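Local coordinates for DUF1214 domain-containing protein (Burkholderia cenocepacia, PDB 6ANS), which is of unknown function but belongs to the DUF1214 family and combines two beta-sheet regions of matching strand order with a helical part, at residues F136-G141 and N180-E185; A290-V295 and G337-V342; C41-R46 and A234-E239. One frame throughout, in Å; residues are numbered along the deposited sequence.

Interaction 1 (F136-G141 and N180-E185); sequences FGTQKG and NWVRME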
ATOM      1  N   PHE A 136       4.751 -18.590 -11.665  1.00 24.15           N
ATOM      2  CA  PHE A 136       3.920 -18.816 -10.488  1.00 25.91           C
ATOM      3  C   PHE A 136       4.644 -19.786  -9.571  1.00 24.91           C
ATOM      4  O   PHE A 136       4.874 -20.930  -9.955  1.00 23.50           O
ATOM      5  CB  PHE A 136       2.549 -19.397 -10.856  1.00 25.17           C
ATOM      6  CG  PHE A 136       1.744 -18.551 -11.819  1.00 26.78           C
ATOM      7  CD1 PHE A 136       0.841 -17.615 -11.349  1.00 26.01           C
ATOM      8  CD2 PHE A 136       1.879 -18.713 -13.196  1.00 25.98           C
ATOM      9  CE1 PHE A 136       0.094 -16.837 -12.236  1.00 24.02           C
ATOM     10  CE2 PHE A 136       1.134 -17.950 -14.079  1.00 28.76           C
ATOM     11  CZ  PHE A 136       0.239 -17.012 -13.596  1.00 29.53           C
ATOM     12  N   GLY A 137       4.975 -19.353  -8.364  1.00 22.32           N
ATOM     13  CA  GLY A 137       5.567 -20.227  -7.361  1.00 25.18           C
ATOM     14  C   GLY A 137       4.701 -20.333  -6.122  1.00 28.53           C
ATOM     15  O   GLY A 137       4.189 -19.327  -5.628  1.00 24.56           O
ATOM     16  N   THR A 138       4.536 -21.552  -5.613  1.00 25.78           N
ATOM     17  CA  THR A 138       3.929 -21.694  -4.300  1.00 25.70           C
ATOM     18  C   THR A 138       5.028 -21.937  -3.275  1.00 22.98           C
ATOM     19  O   THR A 138       6.054 -22.540  -3.581  1.00 24.46           O
ATOM     20  CB  THR A 138       2.859 -22.793  -4.269  1.00 30.00           C
ATOM     21  OG1 THR A 138       3.436 -24.065  -4.552  1.00 23.92           O
ATOM     22  CG2 THR A 138       1.758 -22.478  -5.297  1.00 30.59           C
ATOM     23  N   GLN A 139       4.850 -21.370  -2.086  1.00 28.60           N
ATOM     24  CA  GLN A 139       5.894 -21.348  -1.075  1.00 25.78           C
ATOM     25  C   GLN A 139       5.307 -21.755   0.269  1.00 27.51           C
ATOM     26  O   GLN A 139       4.093 -21.700   0.487  1.00 27.57           O
ATOM     27  CB  GLN A 139       6.556 -19.953  -0.957  1.00 27.92           C
ATOM     28  CG  GLN A 139       6.718 -19.164  -2.269  1.00 25.85           C
ATOM     29  CD  GLN A 139       7.777 -19.757  -3.222  1.00 29.79           C
ATOM     30  OE1 GLN A 139       7.622 -19.695  -4.440  1.00 23.85           O
ATOM     31  NE2 GLN A 139       8.849 -20.330  -2.664  1.00 26.82           N
ATOM     32  N   LYS A 140       6.183 -22.156   1.184  1.00 25.28           N
ATOM     33  CA  LYS A 140       5.756 -22.500   2.527  1.00 26.99           C
ATOM     34  C   LYS A 140       6.664 -21.789   3.521  1.00 27.50           C
ATOM     35  O   LYS A 140       7.592 -21.081   3.126  1.00 27.32           O
ATOM     36  CB  LYS A 140       5.768 -24.023   2.739  1.00 27.45           C
ATOM     37  CG  LYS A 140       7.142 -24.641   2.670  1.00 30.34           C
ATOM     38  CD  LYS A 140       7.030 -26.171   2.795  1.00 37.73           C
ATOM     39  CE  LYS A 140       8.383 -26.849   2.700  1.00 43.58           C
ATOM     40  NZ  LYS A 140       8.244 -28.329   2.884  1.00 50.65           N
ATOM     41  N   GLY A 141       6.404 -22.003   4.818  1.00 28.12           N
ATOM     42  CA  GLY A 141       7.191 -21.349   5.853  1.00 28.95           C
ATOM     43  C   GLY A 141       7.035 -19.840   5.752  1.00 30.70           C
ATOM     44  O   GLY A 141       5.937 -19.313   5.559  1.00 32.73           O
ATOM     45  N   ASN A 180      -3.613 -26.514 -16.115  1.00 31.17           N
ATOM     46  CA  ASN A 180      -2.553 -25.717 -15.505  1.00 29.67           C
ATOM     47  C   ASN A 180      -2.631 -25.910 -13.989  1.00 35.92           C
ATOM     48  O   ASN A 180      -3.258 -25.137 -13.270  1.00 42.44           O
ATOM     49  CB  ASN A 180      -2.688 -24.252 -15.907  1.00 29.01           C
ATOM     50  CG  ASN A 180      -2.579 -24.040 -17.411  1.00 39.39           C
ATOM     51  OD1 ASN A 180      -1.706 -24.608 -18.059  1.00 32.69           O
ATOM     52  ND2 ASN A 180      -3.469 -23.220 -17.970  1.00 30.59           N
ATOM     53  N   TRP A 181      -1.981 -26.952 -13.490  1.00 39.75           N
ATOM     54  CA  TRP A 181      -1.980 -27.263 -12.063  1.00 35.05           C
ATOM     55  C   TRP A 181      -0.649 -26.835 -11.471  1.00 30.88           C
ATOM     56  O   TRP A 181       0.407 -27.199 -11.995  1.00 36.81           O
ATOM     57  CB  TRP A 181      -2.212 -28.760 -11.832  1.00 29.73           C
ATOM     58  CG  TRP A 181      -1.935 -29.251 -10.441  1.00 29.54           C
ATOM     59  CD1 TRP A 181      -2.445 -28.770  -9.271  1.00 31.80           C
ATOM     60  CD2 TRP A 181      -1.040 -30.320 -10.075  1.00 34.22           C
ATOM     61  NE1 TRP A 181      -1.945 -29.492  -8.202  1.00 29.24           N
ATOM     62  CE2 TRP A 181      -1.071 -30.434  -8.669  1.00 29.95           C
ATOM     63  CE3 TRP A 181      -0.230 -31.198 -10.806  1.00 31.97           C
ATOM     64  CZ2 TRP A 181      -0.317 -31.384  -7.977  1.00 30.64           C
ATOM     65  CZ3 TRP A 181       0.519 -32.136 -10.119  1.00 35.52           C
ATOM     66  CH2 TRP A 181       0.469 -32.223  -8.718  1.00 37.51           C
ATOM     67  N   VAL A 182      -0.703 -26.058 -10.391  1.00 35.52           N
ATOM     68  CA  VAL A 182       0.474 -25.697  -9.605  1.00 30.79           C
ATOM     69  C   VAL A 182       0.381 -26.460  -8.294  1.00 35.10           C
ATOM     70  O   VAL A 182      -0.600 -26.321  -7.550  1.00 26.03           O
ATOM     71  CB  VAL A 182       0.568 -24.184  -9.337  1.00 33.47           C
ATOM     72  CG1 VAL A 182       1.897 -23.866  -8.644  1.00 32.29           C
ATOM     73  CG2 VAL A 182       0.404 -23.381 -10.605  1.00 31.91           C
ATOM     74  N   ARG A 183       1.414 -27.235  -7.995  1.00 30.34           N
ATOM     75  CA  ARG A 183       1.412 -28.089  -6.816  1.00 28.73           C
ATOM     76  C   ARG A 183       1.475 -27.284  -5.514  1.00 32.01           C
ATOM     77  O   ARG A 183       2.156 -26.262  -5.424  1.00 31.52           O
ATOM     78  CB  ARG A 183       2.601 -29.053  -6.911  1.00 27.80           C
ATOM     79  CG  ARG A 183       2.952 -29.770  -5.656  1.00 28.94           C
ATOM     80  CD  ARG A 183       4.188 -30.651  -5.897  1.00 31.88           C
ATOM     81  NE  ARG A 183       4.354 -31.613  -4.826  1.00 36.03           N
ATOM     82  CZ  ARG A 183       5.034 -31.375  -3.712  1.00 35.60           C
ATOM     83  NH1 ARG A 183       5.631 -30.203  -3.527  1.00 36.40           N
ATOM     84  NH2 ARG A 183       5.133 -32.316  -2.795  1.00 36.17           N
HETATM   85  N   MSE A 184       0.756 -27.759  -4.501  1.00 32.86           N
HETATM   86  CA  MSE A 184       0.931 -27.297  -3.127  1.00 27.27           C
HETATM   87  C   MSE A 184       1.132 -28.493  -2.210  1.00 37.01           C
HETATM   88  O   MSE A 184       0.754 -29.592  -2.553  1.00 29.15           O
HETATM   89  CB  MSE A 184      -0.280 -26.495  -2.636  1.00 26.66           C
HETATM   90  CG  MSE A 184      -0.550 -25.224  -3.418  1.00 44.04           C
HETATM   91 SE   MSE A 184      -1.816 -24.056  -2.492  1.00 41.88          SE
HETATM   92  CE  MSE A 184      -3.414 -25.143  -2.608  1.00 27.40           C
ATOM     93  N   GLU A 185       1.712 -28.259  -1.044  1.00 32.81           N
ATOM     94  CA  GLU A 185       1.704 -29.177   0.080  1.00 33.37           C
ATOM     95  C   GLU A 185       0.771 -28.635   1.160  1.00 38.94           C
ATOM     96  O   GLU A 185       0.372 -27.465   1.120  1.00 29.09           O
ATOM     97  CB  GLU A 185       3.119 -29.339   0.659  1.00 37.06           C
ATOM     98  CG  GLU A 185       4.140 -29.841  -0.339  1.00 42.74           C
ATOM     99  CD  GLU A 185       5.564 -29.729   0.174  1.00 45.04           C
ATOM    100  OE1 GLU A 185       5.749 -29.414   1.363  1.00 41.28           O
ATOM    101  OE2 GLU A 185       6.498 -29.959  -0.625  1.00 50.83           O
TER
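The Glu185 carboxylate takes a cation at each oxygen. Lys140 NZ donates to Glu185 OE1 over 3.1 Å, using the syn lone pair. Arg183 NH1 reaches Glu185 OE2 at 3.0 Å on the anti lone pair, and this oxygen lies in the guanidinium plane, at its edge. The salt bridges form a network of Lys140, Glu185 and Arg183 at the partly exposed end of the contact. The Arg183 CA atom sits over one face of the Trp181 ring, 3.5 Å above its plane and offset toward the rim. The contact joins two neighbouring beta-sheets: strand 133-140 belongs to an antiparallel sheet, and strand 181-183 is an outermost strand of a mixed one. The axes of segments 136-140 and 181-183 come within 7.4 Å and diverge by 27°. Arg183 NH1 has a second acceptor, Thr152 O on strand 151-155. The Lys140 chain is fully extended beyond CG, and this carries its ammonium across to Glu185. Further in, Thr138 CG2 touches Val182 CG1 at 3.6 Å, the two methyls passing alongside with their side chains running opposite ways. Val182 also packs on Ile170 and Leu172 of its own sheet. Thr138 CG2 also meets CG of selenomethionine Met184 at 4.0 Å. Thr138 OG1, also bonded to Thr152 OG1, donates to Arg183 O over 2.7 Å at a C=O...donor angle of 165°.

Interaction 2 (A290-V295 and G337-V342); sequences ALVIDV and GVTVIV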
ATOM      1  N   ALA A 290      34.759   4.156 -10.574  1.00 46.28           N
ATOM      2  CA  ALA A 290      33.716   3.447 -11.287  1.00 44.18           C
ATOM      3  C   ALA A 290      34.003   1.958 -11.219  1.00 43.30           C
ATOM      4  O   ALA A 290      35.162   1.533 -11.192  1.00 40.07           O
ATOM      5  CB  ALA A 290      33.619   3.908 -12.750  1.00 37.37           C
ATOM      6  N   LEU A 291      32.933   1.170 -11.186  1.00 34.78           N
ATOM      7  CA  LEU A 291      33.023  -0.280 -11.251  1.00 34.41           C
ATOM      8  C   LEU A 291      32.661  -0.713 -12.664  1.00 42.70           C
ATOM      9  O   LEU A 291      31.535  -0.481 -13.117  1.00 44.18           O
ATOM     10  CB  LEU A 291      32.089  -0.936 -10.234  1.00 37.09           C
ATOM     11  CG  LEU A 291      32.214  -2.462 -10.173  1.00 40.80           C
ATOM     12  CD1 LEU A 291      33.571  -2.887  -9.606  1.00 46.33           C
ATOM     13  CD2 LEU A 291      31.082  -3.071  -9.388  1.00 31.27           C
ATOM     14  N   VAL A 292      33.607  -1.350 -13.350  1.00 44.00           N
ATOM     15  CA  VAL A 292      33.417  -1.801 -14.721  1.00 36.00           C
ATOM     16  C   VAL A 292      33.091  -3.285 -14.692  1.00 45.05           C
ATOM     17  O   VAL A 292      33.924  -4.101 -14.282  1.00 42.71           O
ATOM     18  CB  VAL A 292      34.664  -1.537 -15.577  1.00 50.43           C
ATOM     19  CG1 VAL A 292      34.403  -1.956 -17.030  1.00 38.31           C
ATOM     20  CG2 VAL A 292      35.081  -0.069 -15.477  1.00 48.83           C
ATOM     21  N   ILE A 293      31.887  -3.634 -15.140  1.00 39.14           N
ATOM     22  CA  ILE A 293      31.411  -5.011 -15.188  1.00 38.33           C
ATOM     23  C   ILE A 293      31.375  -5.449 -16.645  1.00 40.69           C
ATOM     24  O   ILE A 293      30.889  -4.705 -17.506  1.00 42.57           O
ATOM     25  CB  ILE A 293      30.020  -5.151 -14.543  1.00 34.54           C
ATOM     26  CG1 ILE A 293      29.977  -4.452 -13.176  1.00 35.96           C
ATOM     27  CG2 ILE A 293      29.620  -6.615 -14.422  1.00 31.95           C
ATOM     28  CD1 ILE A 293      28.578  -4.361 -12.582  1.00 31.43           C
ATOM     29  N   ASP A 294      31.875  -6.658 -16.917  1.00 40.65           N
ATOM     30  CA  ASP A 294      31.973  -7.189 -18.272  1.00 39.58           C
ATOM     31  C   ASP A 294      31.524  -8.636 -18.307  1.00 42.81           C
ATOM     32  O   ASP A 294      31.899  -9.430 -17.438  1.00 43.48           O
ATOM     33  CB  ASP A 294      33.407  -7.134 -18.809  1.00 38.38           C
ATOM     34  CG  ASP A 294      33.827  -5.748 -19.213  1.00 49.23           C
ATOM     35  OD1 ASP A 294      33.280  -5.223 -20.202  1.00 50.23           O
ATOM     36  OD2 ASP A 294      34.704  -5.181 -18.533  1.00 56.15           O
ATOM     37  N   VAL A 295      30.754  -8.976 -19.337  1.00 37.54           N
ATOM     38  CA  VAL A 295      30.534 -10.355 -19.754  1.00 40.69           C
ATOM     39  C   VAL A 295      30.996 -10.463 -21.204  1.00 47.15           C
ATOM     40  O   VAL A 295      30.663  -9.605 -22.032  1.00 51.92           O
ATOM     41  CB  VAL A 295      29.062 -10.787 -19.592  1.00 47.13           C
ATOM     42  CG1 VAL A 295      28.701 -10.883 -18.105  1.00 45.01           C
ATOM     43  CG2 VAL A 295      28.117  -9.835 -20.322  1.00 47.47           C
ATOM     44  N   GLY A 337      29.973  -8.800 -26.567  1.00 53.82           N
ATOM     45  CA  GLY A 337      29.949  -8.697 -25.119  1.00 46.13           C
ATOM     46  C   GLY A 337      29.079  -7.540 -24.657  1.00 46.20           C
ATOM     47  O   GLY A 337      28.496  -6.789 -25.441  1.00 45.00           O
ATOM     48  N   VAL A 338      28.960  -7.422 -23.339  1.00 44.12           N
ATOM     49  CA  VAL A 338      28.218  -6.334 -22.720  1.00 37.43           C
ATOM     50  C   VAL A 338      29.044  -5.775 -21.573  1.00 43.05           C
ATOM     51  O   VAL A 338      29.591  -6.531 -20.754  1.00 33.78           O
ATOM     52  CB  VAL A 338      26.828  -6.782 -22.231  1.00 36.63           C
ATOM     53  CG1 VAL A 338      26.211  -5.706 -21.379  1.00 39.76           C
ATOM     54  CG2 VAL A 338      25.911  -7.050 -23.431  1.00 33.68           C
ATOM     55  N   THR A 339      29.139  -4.449 -21.527  1.00 37.41           N
ATOM     56  CA  THR A 339      29.780  -3.724 -20.448  1.00 38.35           C
ATOM     57  C   THR A 339      28.725  -2.872 -19.756  1.00 41.98           C
ATOM     58  O   THR A 339      27.859  -2.282 -20.417  1.00 39.74           O
ATOM     59  CB  THR A 339      30.928  -2.854 -20.973  1.00 39.96           C
ATOM     60  OG1 THR A 339      31.891  -3.685 -21.640  1.00 43.35           O
ATOM     61  CG2 THR A 339      31.625  -2.152 -19.832  1.00 41.86           C
ATOM     62  N   VAL A 340      28.778  -2.858 -18.424  1.00 39.61           N
ATOM     63  CA  VAL A 340      27.913  -2.045 -17.574  1.00 38.68           C
ATOM     64  C   VAL A 340      28.795  -1.319 -16.563  1.00 41.85           C
ATOM     65  O   VAL A 340      29.610  -1.952 -15.879  1.00 38.92           O
ATOM     66  CB  VAL A 340      26.858  -2.897 -16.838  1.00 33.26           C
ATOM     67  CG1 VAL A 340      26.000  -2.017 -15.956  1.00 28.62           C
ATOM     68  CG2 VAL A 340      25.994  -3.679 -17.823  1.00 30.58           C
ATOM     69  N   ILE A 341      28.600  -0.008 -16.428  1.00 40.87           N
ATOM     70  CA  ILE A 341      29.448   0.832 -15.588  1.00 37.60           C
ATOM     71  C   ILE A 341      28.628   1.369 -14.422  1.00 36.43           C
ATOM     72  O   ILE A 341      27.590   2.006 -14.629  1.00 36.53           O
ATOM     73  CB  ILE A 341      30.052   1.997 -16.386  1.00 40.94           C
ATOM     74  CG1 ILE A 341      30.739   1.495 -17.660  1.00 44.17           C
ATOM     75  CG2 ILE A 341      30.971   2.818 -15.496  1.00 39.56           C
ATOM     76  CD1 ILE A 341      32.132   0.972 -17.452  1.00 41.92           C
ATOM     77  N   VAL A 342      29.103   1.116 -13.201  1.00 32.39           N
ATOM     78  CA  VAL A 342      28.547   1.687 -11.975  1.00 38.12           C
ATOM     79  C   VAL A 342      29.358   2.938 -11.643  1.00 44.86           C
ATOM     80  O   VAL A 342      30.576   2.849 -11.454  1.00 46.51           O
ATOM     81  CB  VAL A 342      28.602   0.673 -10.817  1.00 32.86           C
ATOM     82  CG1 VAL A 342      27.956   1.233  -9.578  1.00 31.85           C
ATOM     83  CG2 VAL A 342      27.948  -0.645 -11.204  1.00 26.83           C
TER
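Thr339 OG1 donates a short hydrogen bond of 2.5 Å to Asp294 OD1, which it meets nearly along the C-O axis. Asn333 ND2 holds the same hydroxyl, so two groups fix its rotation. The pair sits on two antiparallel neighbours, strands 289-295 and 338-343, the inner strands of a mixed four-stranded sheet. Asp294 and Thr339 form a non-hydrogen-bonded pair, stand next to each other and point to the same face. Asp294 OD2 also makes long, weak ion pairs with Arg377 and Arg379 of the neighbouring strand 377-382. Six backbone bonds join the strands through the pairs Leu291-Val342, Ile293-Val340 and Val295-Val338. Their side chains share one face, where Ile293 and Val295 pack on Trp365 of strand 360-368. There Ile293 CD1 crosses to Val342 CG2 at 4.0 Å, and Val295 CG2 rests 3.8 Å from Val338 CB. On the face of Asp294 and Thr339, Val292 lies beside Ile341. The Ile341 chain turns at chi2 (-82°) and brings CD1 back over its neighbour. Ile341 CD1 touches both Val292 methyls, CG1 and CG2, at 3.7 Å each.

Interaction 3 (C41-R46 and A234-E239); sequences CDTLKR and AAQFVE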
ATOM      1  N   CYS A  41       4.847  -3.615  19.043  1.00 26.81           N
ATOM      2  CA  CYS A  41       5.664  -2.414  18.897  1.00 30.19           C
ATOM      3  C   CYS A  41       7.086  -2.640  19.419  1.00 29.91           C
ATOM      4  O   CYS A  41       8.057  -2.176  18.806  1.00 24.00           O
ATOM      5  CB  CYS A  41       4.978  -1.234  19.600  1.00 24.31           C
ATOM      6  SG  CYS A  41       3.373  -0.794  18.834  1.00 25.96           S
ATOM      7  N   ASP A  42       7.234  -3.380  20.522  1.00 22.25           N
ATOM      8  CA  ASP A  42       8.574  -3.656  21.056  1.00 24.02           C
ATOM      9  C   ASP A  42       9.399  -4.546  20.127  1.00 32.58           C
ATOM     10  O   ASP A  42      10.631  -4.427  20.085  1.00 29.34           O
ATOM     11  CB  ASP A  42       8.488  -4.332  22.428  1.00 25.04           C
ATOM     12  CG  ASP A  42       8.000  -3.396  23.514  1.00 34.09           C
ATOM     13  OD1 ASP A  42       7.999  -2.161  23.297  1.00 34.89           O
ATOM     14  OD2 ASP A  42       7.652  -3.907  24.601  1.00 30.53           O
ATOM     15  N   THR A  43       8.757  -5.484  19.428  1.00 31.11           N
ATOM     16  CA  THR A  43       9.483  -6.265  18.435  1.00 31.30           C
ATOM     17  C   THR A  43       9.915  -5.380  17.277  1.00 27.80           C
ATOM     18  O   THR A  43      11.058  -5.455  16.818  1.00 26.25           O
ATOM     19  CB  THR A  43       8.621  -7.429  17.950  1.00 22.36           C
ATOM     20  OG1 THR A  43       8.265  -8.238  19.075  1.00 23.21           O
ATOM     21  CG2 THR A  43       9.362  -8.274  16.874  1.00 22.29           C
ATOM     22  N   LEU A  44       9.019  -4.513  16.816  1.00 31.91           N
ATOM     23  CA  LEU A  44       9.394  -3.496  15.839  1.00 26.99           C
ATOM     24  C   LEU A  44      10.594  -2.690  16.314  1.00 29.07           C
ATOM     25  O   LEU A  44      11.567  -2.499  15.573  1.00 23.20           O
ATOM     26  CB  LEU A  44       8.211  -2.568  15.607  1.00 25.75           C
ATOM     27  CG  LEU A  44       7.320  -3.058  14.499  1.00 45.00           C
ATOM     28  CD1 LEU A  44       6.086  -2.180  14.390  1.00 51.16           C
ATOM     29  CD2 LEU A  44       8.200  -2.991  13.253  1.00 50.36           C
ATOM     30  N   LYS A  45      10.541  -2.219  17.562  1.00 21.08           N
ATOM     31  CA  LYS A  45      11.630  -1.408  18.092  1.00 25.93           C
ATOM     32  C   LYS A  45      12.942  -2.177  18.066  1.00 23.36           C
ATOM     33  O   LYS A  45      13.958  -1.667  17.587  1.00 22.48           O
ATOM     34  CB  LYS A  45      11.293  -0.941  19.515  1.00 23.44           C
ATOM     35  CG  LYS A  45      12.369  -0.091  20.187  1.00 23.44           C
ATOM     36  CD  LYS A  45      11.763   0.702  21.374  1.00 32.94           C
ATOM     37  CE  LYS A  45      11.255  -0.220  22.482  1.00 37.43           C
ATOM     38  NZ  LYS A  45      10.738   0.528  23.666  1.00 31.48           N
ATOM     39  N   ARG A  46      12.923  -3.427  18.553  1.00 28.26           N
ATOM     40  CA  ARG A  46      14.133  -4.233  18.621  1.00 22.73           C
ATOM     41  C   ARG A  46      14.734  -4.476  17.238  1.00 25.13           C
ATOM     42  O   ARG A  46      15.952  -4.658  17.114  1.00 30.87           O
ATOM     43  CB  ARG A  46      13.819  -5.558  19.310  1.00 28.40           C
ATOM     44  CG  ARG A  46      15.032  -6.336  19.742  1.00 30.20           C
ATOM     45  CD  ARG A  46      14.651  -7.578  20.538  1.00 43.88           C
ATOM     46  NE  ARG A  46      13.964  -8.569  19.706  1.00 47.46           N
ATOM     47  CZ  ARG A  46      12.785  -9.102  20.015  1.00 46.64           C
ATOM     48  NH1 ARG A  46      12.185  -8.757  21.152  1.00 45.21           N
ATOM     49  NH2 ARG A  46      12.218  -9.988  19.205  1.00 32.76           N
ATOM     50  N   ALA A 234       3.670 -10.439  11.709  1.00 19.08           N
ATOM     51  CA  ALA A 234       4.080  -9.227  11.003  1.00 21.78           C
ATOM     52  C   ALA A 234       5.308  -8.606  11.654  1.00 20.93           C
ATOM     53  O   ALA A 234       6.286  -8.284  10.973  1.00 20.94           O
ATOM     54  CB  ALA A 234       2.923  -8.224  10.951  1.00 18.58           C
ATOM     55  N   ALA A 235       5.288  -8.460  12.985  1.00 23.35           N
ATOM     56  CA  ALA A 235       6.431  -7.874  13.688  1.00 25.46           C
ATOM     57  C   ALA A 235       7.671  -8.730  13.515  1.00 27.07           C
ATOM     58  O   ALA A 235       8.770  -8.209  13.290  1.00 22.46           O
ATOM     59  CB  ALA A 235       6.121  -7.690  15.187  1.00 20.82           C
ATOM     60  N   GLN A 236       7.516 -10.053  13.626  1.00 22.15           N
ATOM     61  CA  GLN A 236       8.662 -10.943  13.491  1.00 20.74           C
ATOM     62  C   GLN A 236       9.179 -10.989  12.058  1.00 24.61           C
ATOM     63  O   GLN A 236      10.372 -11.235  11.847  1.00 24.99           O
ATOM     64  CB  GLN A 236       8.297 -12.341  14.003  1.00 21.54           C
ATOM     65  CG  GLN A 236       8.353 -12.438  15.537  1.00 33.18           C
ATOM     66  CD  GLN A 236       7.308 -13.371  16.108  1.00 51.71           C
ATOM     67  OE1 GLN A 236       6.747 -14.209  15.391  1.00 42.68           O
ATOM     68  NE2 GLN A 236       7.056 -13.256  17.420  1.00 55.66           N
ATOM     69  N   PHE A 237       8.306 -10.745  11.074  1.00 25.64           N
ATOM     70  CA  PHE A 237       8.746 -10.611   9.687  1.00 28.29           C
ATOM     71  C   PHE A 237       9.735  -9.459   9.521  1.00 23.74           C
ATOM     72  O   PHE A 237      10.741  -9.601   8.818  1.00 26.43           O
ATOM     73  CB  PHE A 237       7.533 -10.414   8.772  1.00 24.61           C
ATOM     74  CG  PHE A 237       7.866 -10.341   7.295  1.00 27.48           C
ATOM     75  CD1 PHE A 237       7.890 -11.500   6.512  1.00 21.24           C
ATOM     76  CD2 PHE A 237       8.133  -9.114   6.688  1.00 21.75           C
ATOM     77  CE1 PHE A 237       8.180 -11.434   5.143  1.00 29.54           C
ATOM     78  CE2 PHE A 237       8.432  -9.037   5.326  1.00 28.08           C
ATOM     79  CZ  PHE A 237       8.453 -10.201   4.544  1.00 22.98           C
ATOM     80  N   VAL A 238       9.459  -8.307  10.139  1.00 24.15           N
ATOM     81  CA  VAL A 238      10.376  -7.168  10.034  1.00 24.10           C
ATOM     82  C   VAL A 238      11.741  -7.533  10.597  1.00 23.71           C
ATOM     83  O   VAL A 238      12.782  -7.323   9.956  1.00 27.12           O
ATOM     84  CB  VAL A 238       9.810  -5.934  10.764  1.00 24.50           C
ATOM     85  CG1 VAL A 238      10.854  -4.824  10.764  1.00 19.69           C
ATOM     86  CG2 VAL A 238       8.540  -5.459  10.110  1.00 22.85           C
ATOM     87  N   GLU A 239      11.755  -8.095  11.802  1.00 22.62           N
ATOM     88  CA  GLU A 239      13.025  -8.426  12.442  1.00 27.01           C
ATOM     89  C   GLU A 239      13.781  -9.486  11.657  1.00 21.30           C
ATOM     90  O   GLU A 239      14.979  -9.334  11.388  1.00 23.98           O
ATOM     91  CB  GLU A 239      12.790  -8.903  13.874  1.00 26.37           C
ATOM     92  CG  GLU A 239      14.073  -9.349  14.579  1.00 26.10           C
ATOM     93  CD  GLU A 239      13.943  -9.323  16.086  1.00 37.32           C
ATOM     94  OE1 GLU A 239      13.067 -10.058  16.593  1.00 35.73           O
ATOM     95  OE2 GLU A 239      14.731  -8.607  16.760  1.00 35.42           O
TER
HETATM   96  O   HOH W   1       8.696 -10.920  19.009  1.00 40.26           O
HETATM   97  O   HOH W   2      16.873  -7.349  16.102  1.00 27.92           O
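Thr43 lies over Ala235, its CG2 methyl 3.7 Å from Ala235 CB and 3.6 Å from Ala235 O. CG2 stands anti to the backbone N of Thr43, which turns the methyl toward the other helix. The hydroxyl OG1 goes elsewhere: it bonds to Asp39 O one turn back in its own helix. A water also donates to Thr43 OG1 and accepts a hydrogen bond from Gln236 NE2, so it bridges the two helices beside the methyl contact. The small Ala235 side chain lets the backbones come close, and Leu44 CA lies 5.7 Å from Ala235 CA. On the inner flank, Leu44 CD2 crosses against Val238 CG2 at 4.0 Å. Leu44 also packs on Met74 of helix 60-83.

Arg46 and Glu239 lock the other end. Arg46 grips the carboxylate side-on with two nitrogens. NE meets Glu239 OE2 at 3.0 Å and NH2 meets Glu239 OE1 at 2.7 Å, each on a syn lone pair. The guanidinium and carboxylate planes are 26° apart, so the clasp is slightly twisted. A bend at chi3 (68°) brings the Arg46 guanidinium into place. A second water donates to both Arg46 O and Glu239 OE2.

Lys45 and Asp42 form salt bridges with Asp42 and Lys45 of the second subunit, and Cys41 packs on Cys41 of that subunit. Helix 35-46 is thus placed between helix 224-251 and the dimer partner. The axes of segments 41-46 and 234-239 lie 8.6 Å apart and 4° from parallel, a close parallel helix pair in the helical part of the fold.

Along the chain, residues 41-46 come first, then both segments of interaction 1, then residues 234-239, and last interaction 2. Interaction 3 therefore brackets the first beta region and ties helix 35-46, near the N-terminus, to helix 224-251, which follows that region. It is about 28 Å from interaction 1 between centres, with nearest atoms about 8 Å apart. Interaction 2 lies about 37 Å from interaction 1 and 39 Å from interaction 3, between centres, across the middle of the chain. Interactions 1 and 2 fall in different DUF1214 ranges. Each region has two four-stranded sheets of matching strand order, consistent with duplication. Interaction 1 joins two sheets, interaction 2 builds one, and interaction 3 joins helices near the dimer interface.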